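Local coordinates for protein CalS11 (PDB 3TOS) that probably acts as an O-methyltransferase in calicheamicin biosynthesis and binds S-adenosyl-L-homocysteine, the spent form of the methyl donor, at residues B[104-109]-B[161-166]; B[77-82]-B[130-135]. One frame throughout, in Å; residues are numbered along the deposited sequence.

In the fold
Both contacts line the S-adenosyl-L-homocysteine site at the C-terminal ends of the parallel strands, with centres about 9 Å apart, and their segments alternate along the chain. Interaction 1 pairs strand 103-107 with 160-164, the outermost strand on that side within this chain, and is partly buried; its chemistry is regular backbone hydrogen bonding, with carboxylates reaching the ribose and adenine. Interaction 2 is buried and joins two loops, 77-82 and 130-135, through side chains, an aromatic face and a water, around the ribose and the amino-acid end of the ligand. They meet where the Asp107 carboxylate reaches the backbone of 77-82, and where Val132 packs on Phe109.

Interaction 1. Residues B[104-109]-B[161-166]; sequences VGFDTF and VLVEGD. With SAH (S-adenosyl-L-homocysteine), chain O.
Val163 meets strand 104-107 through both backbone and side chain. Its N donates a nearly straight bond to Gly105 O (2.8 Å), its O accepts from Asp107 N, and its CB lies 3.6 Å from Phe106 CD2, the two side chains running side by side. Val163 CG2, anti to its carbonyl carbon, reaches Val104 CG1 at 3.8 Å. Val161 O accepts from Gly105 N, and beyond Val163 the parallel pairing ends with Gly165 N bonding to Asp107 O. There Phe109 folds back: its CD2 lies 3.8 Å from Glu164 CG, while Asp107 CB sits over the centre of the Phe109 ring.

As in other Rossmann-like methyltransferases, the acid ending the second strand holds the ribose. Asp107 OD1 accepts from ligand O2' (2.8 Å) and, in an Asx turn, from Phe109 N; OD2 accepts from O3' (2.7 Å) and from Val78 N and Arg79 N. An alanine at Asp107 would probably leave both ribose hydroxyls without these acceptors and the turn at Phe109 free to shift. Asp166 OD1 accepts from adenine N6 (3.0 Å), its OD2 being salt-bridged to Arg168. The paired strand ends thus bring two carboxylates to the adenosine, Asp107 at the ribose and Asp166, at the N-cap of helix 167-177, at the adenine amino group.

Interaction 2. Residues B[77-82]-B[130-135]; sequences GVRFGR and FAVPGG. With SAH (S-adenosyl-L-homocysteine), chain O.
Arg79 and Val132 mark the nearest approach of the two backbones, 6.5 Å between their CA atoms, in segments without regular secondary structure. Residues 78-81 form a type II' turn closed by Gly81 N donating to Val78 O, and Gly81 then occupies the N-cap position of helix 82-94. Gly135 stands likewise before helix 136-148.

Arg79 leaves the turn with CG anti to its backbone N (chi1 -156°) and an extended chain, passing Val132 CG1 to reach Phe130. One face of its guanidinium lies against the ring edge: CZ is 3.7 Å from Phe130 CD1, and the two planes are 64° apart. A water accepts from Arg79 NE (2.8 Å), in the plane of the guanidinium, and donates to Ala131 O, tying the loops together.

Segment 77-82 follows the first strand of the Rossmann-like domain and holds both glycines of an E-x-G-x-x-x-G sequence, consistent with methyltransferase motif I. Accordingly Gly77 O accepts from the ligand amino N (2.8 Å), where a side chain on Gly77 would crowd O4', and Arg82 NE and NH2 both donate to carboxylate OXT.

Farther along, Val132 CG1 makes a CH-pi contact over the face of Phe80, 3.8 Å from the ring centroid, while Pro133 CD touches Phe80 CE1 at 3.9 Å. Phe130 turns one ring face to the ligand sulfur SD, which lies toward the rim, and the same side chain also touches the bound glutamic acid.

Interaction 1. Residues B[104-109]-B[161-166]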
loop_
_atom_site.group_PDB
_atom_site.type_symbol
_atom_site.label_atom_id
_atom_site.label_comp_id
_atom_site.label_asym_id
_atom_site.label_seq_id
_atom_site.Cartn_x
_atom_site.Cartn_y
_atom_site.Cartn_z
ATOM N N VAL B 104 -0.961 -0.267 -37.004
ATOM C CA VAL B 104 -1.005 -1.093 -38.231
ATOM C C VAL B 104 -2.350 -1.790 -38.234
ATOM O O VAL B 104 -2.680 -2.527 -37.289
ATOM C CB VAL B 104 0.140 -2.154 -38.309
ATOM C CG1 VAL B 104 0.190 -2.734 -39.663
ATOM C CG2 VAL B 104 1.484 -1.473 -37.930
ATOM N N GLY B 105 -3.142 -1.523 -39.265
ATOM C CA GLY B 105 -4.468 -2.140 -39.377
ATOM C C GLY B 105 -4.512 -3.094 -40.546
ATOM O O GLY B 105 -4.150 -2.758 -41.645
ATOM N N PHE B 106 -4.933 -4.326 -40.292
ATOM C CA PHE B 106 -4.988 -5.360 -41.334
ATOM C C PHE B 106 -6.433 -5.719 -41.624
ATOM O O PHE B 106 -7.217 -6.008 -40.697
ATOM C CB PHE B 106 -4.280 -6.682 -40.891
ATOM C CG PHE B 106 -2.825 -6.544 -40.574
ATOM C CD1 PHE B 106 -2.401 -6.079 -39.319
ATOM C CD2 PHE B 106 -1.850 -6.946 -41.506
ATOM C CE1 PHE B 106 -1.002 -5.985 -39.021
ATOM C CE2 PHE B 106 -0.472 -6.822 -41.206
ATOM C CZ PHE B 106 -0.056 -6.343 -39.982
ATOM N N ASP B 107 -6.802 -5.773 -42.900
ATOM C CA ASP B 107 -8.131 -6.249 -43.274
ATOM C C ASP B 107 -8.087 -6.574 -44.760
ATOM O O ASP B 107 -7.233 -6.038 -45.487
ATOM C CB ASP B 107 -9.188 -5.122 -43.025
ATOM C CG ASP B 107 -10.571 -5.648 -42.798
ATOM O OD1 ASP B 107 -11.139 -6.356 -43.683
ATOM O OD2 ASP B 107 -11.126 -5.352 -41.739
ATOM N N THR B 108 -9.008 -7.384 -45.254
ATOM C CA THR B 108 -9.219 -7.498 -46.691
ATOM C C THR B 108 -9.846 -6.211 -47.224
ATOM O O THR B 108 -9.616 -5.831 -48.390
ATOM C CB THR B 108 -10.223 -8.611 -47.026
ATOM O OG1 THR B 108 -11.416 -8.339 -46.301
ATOM C CG2 THR B 108 -9.701 -10.017 -46.634
ATOM N N PHE B 109 -10.618 -5.540 -46.352
ATOM C CA PHE B 109 -11.524 -4.428 -46.712
ATOM C C PHE B 109 -12.600 -4.859 -47.668
ATOM O O PHE B 109 -13.344 -4.028 -48.161
ATOM C CB PHE B 109 -10.757 -3.167 -47.146
ATOM C CG PHE B 109 -9.878 -2.621 -46.063
ATOM C CD1 PHE B 109 -10.444 -1.834 -45.042
ATOM C CD2 PHE B 109 -8.492 -2.919 -46.036
ATOM C CE1 PHE B 109 -9.630 -1.309 -44.029
ATOM C CE2 PHE B 109 -7.668 -2.398 -45.042
ATOM C CZ PHE B 109 -8.242 -1.623 -44.013
ATOM N N VAL B 161 -0.371 2.525 -40.852
ATOM C CA VAL B 161 -0.227 1.736 -42.046
ATOM C C VAL B 161 -1.447 0.847 -42.167
ATOM O O VAL B 161 -1.826 0.138 -41.218
ATOM C CB VAL B 161 1.015 0.845 -41.900
ATOM C CG1 VAL B 161 1.089 -0.171 -43.035
ATOM C CG2 VAL B 161 2.261 1.745 -41.863
ATOM N N LEU B 162 -2.103 0.884 -43.317
ATOM C CA LEU B 162 -3.168 -0.041 -43.613
ATOM C C LEU B 162 -2.621 -1.146 -44.511
ATOM O O LEU B 162 -2.044 -0.875 -45.597
ATOM C CB LEU B 162 -4.284 0.704 -44.327
ATOM C CG LEU B 162 -4.872 1.817 -43.488
ATOM C CD1 LEU B 162 -5.987 2.505 -44.322
ATOM C CD2 LEU B 162 -5.424 1.365 -42.122
ATOM N N VAL B 163 -2.821 -2.379 -44.087
ATOM C CA VAL B 163 -2.289 -3.504 -44.861
ATOM C C VAL B 163 -3.464 -4.280 -45.424
ATOM O O VAL B 163 -4.254 -4.856 -44.667
ATOM C CB VAL B 163 -1.403 -4.412 -44.012
ATOM C CG1 VAL B 163 -0.829 -5.537 -44.869
ATOM C CG2 VAL B 163 -0.264 -3.605 -43.370
ATOM N N GLU B 164 -3.589 -4.267 -46.740
ATOM C CA GLU B 164 -4.806 -4.856 -47.391
ATOM C C GLU B 164 -4.545 -6.271 -47.843
ATOM O O GLU B 164 -3.535 -6.527 -48.546
ATOM C CB GLU B 164 -5.215 -4.031 -48.620
ATOM C CG GLU B 164 -5.404 -2.560 -48.298
ATOM C CD GLU B 164 -5.769 -1.743 -49.523
ATOM O OE1 GLU B 164 -6.675 -2.197 -50.294
ATOM O OE2 GLU B 164 -5.160 -0.626 -49.684
ATOM N N GLY B 165 -5.463 -7.165 -47.478
ATOM C CA GLY B 165 -5.447 -8.553 -47.918
ATOM C C GLY B 165 -5.762 -9.523 -46.791
ATOM O O GLY B 165 -6.155 -9.124 -45.683
ATOM N N ASP B 166 -5.614 -10.826 -47.078
ATOM C CA ASP B 166 -5.909 -11.862 -46.083
ATOM C C ASP B 166 -4.777 -11.955 -45.091
ATOM O O ASP B 166 -3.623 -12.143 -45.496
ATOM C CB ASP B 166 -6.061 -13.158 -46.857
ATOM C CG ASP B 166 -6.521 -14.286 -46.018
ATOM O OD1 ASP B 166 -6.287 -14.330 -44.800
ATOM O OD2 ASP B 166 -7.211 -15.145 -46.574
HETATM N N SAH O . -12.648 -3.464 -35.583
HETATM C CA SAH O . -13.858 -3.091 -36.385
HETATM C CB SAH O . -14.759 -4.277 -36.691
HETATM C CG SAH O . -14.069 -5.312 -37.604
HETATM S SD SAH O . -15.296 -6.384 -38.324
HETATM C C SAH O . -14.634 -2.076 -35.547
HETATM O O SAH O . -15.695 -1.551 -36.003
HETATM O OXT SAH O . -14.187 -1.661 -34.470
HETATM C "C5'" SAH O . -14.344 -7.844 -38.773
HETATM C "C4'" SAH O . -13.255 -7.584 -39.869
HETATM O "O4'" SAH O . -12.386 -8.724 -39.928
HETATM C "C3'" SAH O . -13.927 -7.478 -41.246
HETATM O "O3'" SAH O . -13.699 -6.164 -41.814
HETATM C "C2'" SAH O . -13.281 -8.611 -42.025
HETATM O "O2'" SAH O . -13.041 -8.336 -43.420
HETATM C "C1'" SAH O . -11.956 -8.823 -41.255
HETATM N N9 SAH O . -11.394 -10.178 -41.470
HETATM C C8 SAH O . -11.929 -11.373 -41.103
HETATM N N7 SAH O . -11.091 -12.332 -41.576
HETATM C C5 SAH O . -10.062 -11.766 -42.239
HETATM C C6 SAH O . -8.876 -12.269 -42.942
HETATM N N6 SAH O . -8.684 -13.600 -43.084
HETATM N N1 SAH O . -8.041 -11.336 -43.463
HETATM C C2 SAH O . -8.264 -9.994 -43.325
HETATM N N3 SAH O . -9.366 -9.460 -42.753
HETATM C C4 SAH O . -10.240 -10.343 -42.151
HETATM O O HOH W 1 -8.818 -3.920 -50.306
#

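Interaction 2. Residues B[77-82]-B[130-135]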
loop_
_atom_site.group_PDB
_atom_site.type_symbol
_atom_site.label_atom_id
_atom_site.label_comp_id
_atom_site.label_asym_id
_atom_site.label_seq_id
_atom_site.Cartn_x
_atom_site.Cartn_y
_atom_site.Cartn_z
ATOM N N GLY B 77 -8.607 -6.812 -38.269
ATOM C CA GLY B 77 -10.070 -6.650 -38.482
ATOM C C GLY B 77 -10.388 -5.191 -38.202
ATOM O O GLY B 77 -10.631 -4.808 -37.049
ATOM N N VAL B 78 -10.412 -4.377 -39.266
ATOM C CA VAL B 78 -10.496 -2.915 -39.146
ATOM C C VAL B 78 -11.874 -2.421 -39.538
ATOM O O VAL B 78 -12.372 -1.490 -38.920
ATOM C CB VAL B 78 -9.448 -2.310 -40.121
ATOM C CG1 VAL B 78 -9.529 -0.779 -40.225
ATOM C CG2 VAL B 78 -8.025 -2.699 -39.593
ATOM N N ARG B 79 -12.486 -3.000 -40.565
ATOM C CA ARG B 79 -13.769 -2.494 -41.114
ATOM C C ARG B 79 -13.692 -1.012 -41.486
ATOM O O ARG B 79 -12.840 -0.671 -42.328
ATOM C CB ARG B 79 -14.982 -2.803 -40.201
ATOM C CG ARG B 79 -16.339 -2.838 -40.985
ATOM C CD ARG B 79 -17.456 -2.982 -39.984
ATOM N NE ARG B 79 -18.755 -2.933 -40.634
ATOM C CZ ARG B 79 -19.936 -3.046 -40.005
ATOM N NH1 ARG B 79 -20.007 -3.134 -38.693
ATOM N NH2 ARG B 79 -21.093 -2.967 -40.692
ATOM N N PHE B 80 -14.525 -0.133 -40.919
ATOM C CA PHE B 80 -14.438 1.300 -41.292
ATOM C C PHE B 80 -13.324 2.036 -40.503
ATOM O O PHE B 80 -13.030 3.209 -40.786
ATOM C CB PHE B 80 -15.783 2.037 -41.067
ATOM C CG PHE B 80 -16.893 1.506 -41.916
ATOM C CD1 PHE B 80 -16.913 1.836 -43.270
ATOM C CD2 PHE B 80 -17.918 0.734 -41.393
ATOM C CE1 PHE B 80 -17.917 1.425 -44.106
ATOM C CE2 PHE B 80 -18.988 0.273 -42.244
ATOM C CZ PHE B 80 -18.945 0.602 -43.629
ATOM N N GLY B 81 -12.737 1.383 -39.489
ATOM C CA GLY B 81 -11.602 2.003 -38.815
ATOM C C GLY B 81 -11.920 2.600 -37.463
ATOM O O GLY B 81 -11.093 3.337 -36.935
ATOM N N ARG B 82 -13.048 2.252 -36.846
ATOM C CA ARG B 82 -13.387 2.800 -35.527
ATOM C C ARG B 82 -12.223 2.818 -34.544
ATOM O O ARG B 82 -11.926 3.836 -33.901
ATOM C CB ARG B 82 -14.486 1.926 -34.906
ATOM C CG ARG B 82 -14.837 2.408 -33.473
ATOM C CD ARG B 82 -16.042 1.672 -32.835
ATOM N NE ARG B 82 -15.836 0.216 -32.826
ATOM C CZ ARG B 82 -16.577 -0.662 -32.143
ATOM N NH1 ARG B 82 -17.561 -0.242 -31.343
ATOM N NH2 ARG B 82 -16.266 -1.972 -32.189
ATOM N N PHE B 130 -19.254 -7.711 -43.757
ATOM C CA PHE B 130 -18.416 -6.623 -43.283
ATOM C C PHE B 130 -17.590 -5.901 -44.365
ATOM O O PHE B 130 -16.729 -5.071 -44.024
ATOM C CB PHE B 130 -17.501 -6.951 -42.084
ATOM C CG PHE B 130 -18.203 -7.416 -40.849
ATOM C CD1 PHE B 130 -19.096 -6.603 -40.175
ATOM C CD2 PHE B 130 -17.888 -8.649 -40.316
ATOM C CE1 PHE B 130 -19.746 -7.047 -39.028
ATOM C CE2 PHE B 130 -18.509 -9.106 -39.168
ATOM C CZ PHE B 130 -19.446 -8.284 -38.504
ATOM N N ALA B 131 -17.823 -6.206 -45.646
ATOM C CA ALA B 131 -17.185 -5.476 -46.744
ATOM C C ALA B 131 -17.400 -3.957 -46.563
ATOM O O ALA B 131 -18.490 -3.522 -46.163
ATOM C CB ALA B 131 -17.758 -5.865 -48.066
ATOM N N VAL B 132 -16.374 -3.161 -46.881
ATOM C CA VAL B 132 -16.544 -1.747 -46.946
ATOM C C VAL B 132 -16.361 -1.344 -48.425
ATOM O O VAL B 132 -15.901 -2.129 -49.238
ATOM C CB VAL B 132 -15.551 -1.022 -45.995
ATOM C CG1 VAL B 132 -15.809 -1.495 -44.536
ATOM C CG2 VAL B 132 -14.119 -1.314 -46.366
ATOM N N PRO B 133 -16.755 -0.112 -48.779
ATOM C CA PRO B 133 -16.828 0.205 -50.200
ATOM C C PRO B 133 -15.508 0.155 -50.923
ATOM O O PRO B 133 -14.436 0.388 -50.297
ATOM C CB PRO B 133 -17.293 1.666 -50.174
ATOM C CG PRO B 133 -18.100 1.803 -48.944
ATOM C CD PRO B 133 -17.403 0.919 -47.926
ATOM N N GLY B 134 -15.559 -0.108 -52.232
ATOM C CA GLY B 134 -14.389 0.140 -53.071
ATOM C C GLY B 134 -13.746 1.498 -52.873
ATOM O O GLY B 134 -14.445 2.519 -52.847
ATOM N N GLY B 135 -12.419 1.492 -52.664
ATOM C CA GLY B 135 -11.702 2.714 -52.444
ATOM C C GLY B 135 -11.669 3.134 -50.987
ATOM O O GLY B 135 -11.091 4.149 -50.693
HETATM N N SAH O . -12.648 -3.464 -35.583
HETATM C CA SAH O . -13.858 -3.091 -36.385
HETATM C CB SAH O . -14.759 -4.277 -36.691
HETATM C CG SAH O . -14.069 -5.312 -37.604
HETATM S SD SAH O . -15.296 -6.384 -38.324
HETATM C C SAH O . -14.634 -2.076 -35.547
HETATM O O SAH O . -15.695 -1.551 -36.003
HETATM O OXT SAH O . -14.187 -1.661 -34.470
HETATM C "C5'" SAH O . -14.344 -7.844 -38.773
HETATM C "C4'" SAH O . -13.255 -7.584 -39.869
HETATM O "O4'" SAH O . -12.386 -8.724 -39.928
HETATM C "C3'" SAH O . -13.927 -7.478 -41.246
HETATM O "O3'" SAH O . -13.699 -6.164 -41.814
HETATM C "C2'" SAH O . -13.281 -8.611 -42.025
HETATM O "O2'" SAH O . -13.041 -8.336 -43.420
HETATM C "C1'" SAH O . -11.956 -8.823 -41.255
HETATM N N9 SAH O . -11.394 -10.178 -41.470
HETATM C C8 SAH O . -11.929 -11.373 -41.103
HETATM N N7 SAH O . -11.091 -12.332 -41.576
HETATM C C5 SAH O . -10.062 -11.766 -42.239
HETATM C C6 SAH O . -8.876 -12.269 -42.942
HETATM N N6 SAH O . -8.684 -13.600 -43.084
HETATM N N1 SAH O . -8.041 -11.336 -43.463
HETATM C C2 SAH O . -8.264 -9.994 -43.325
HETATM N N3 SAH O . -9.366 -9.460 -42.753
HETATM C C4 SAH O . -10.240 -10.343 -42.151
HETATM O O HOH W 2 -19.441 -3.172 -43.337
#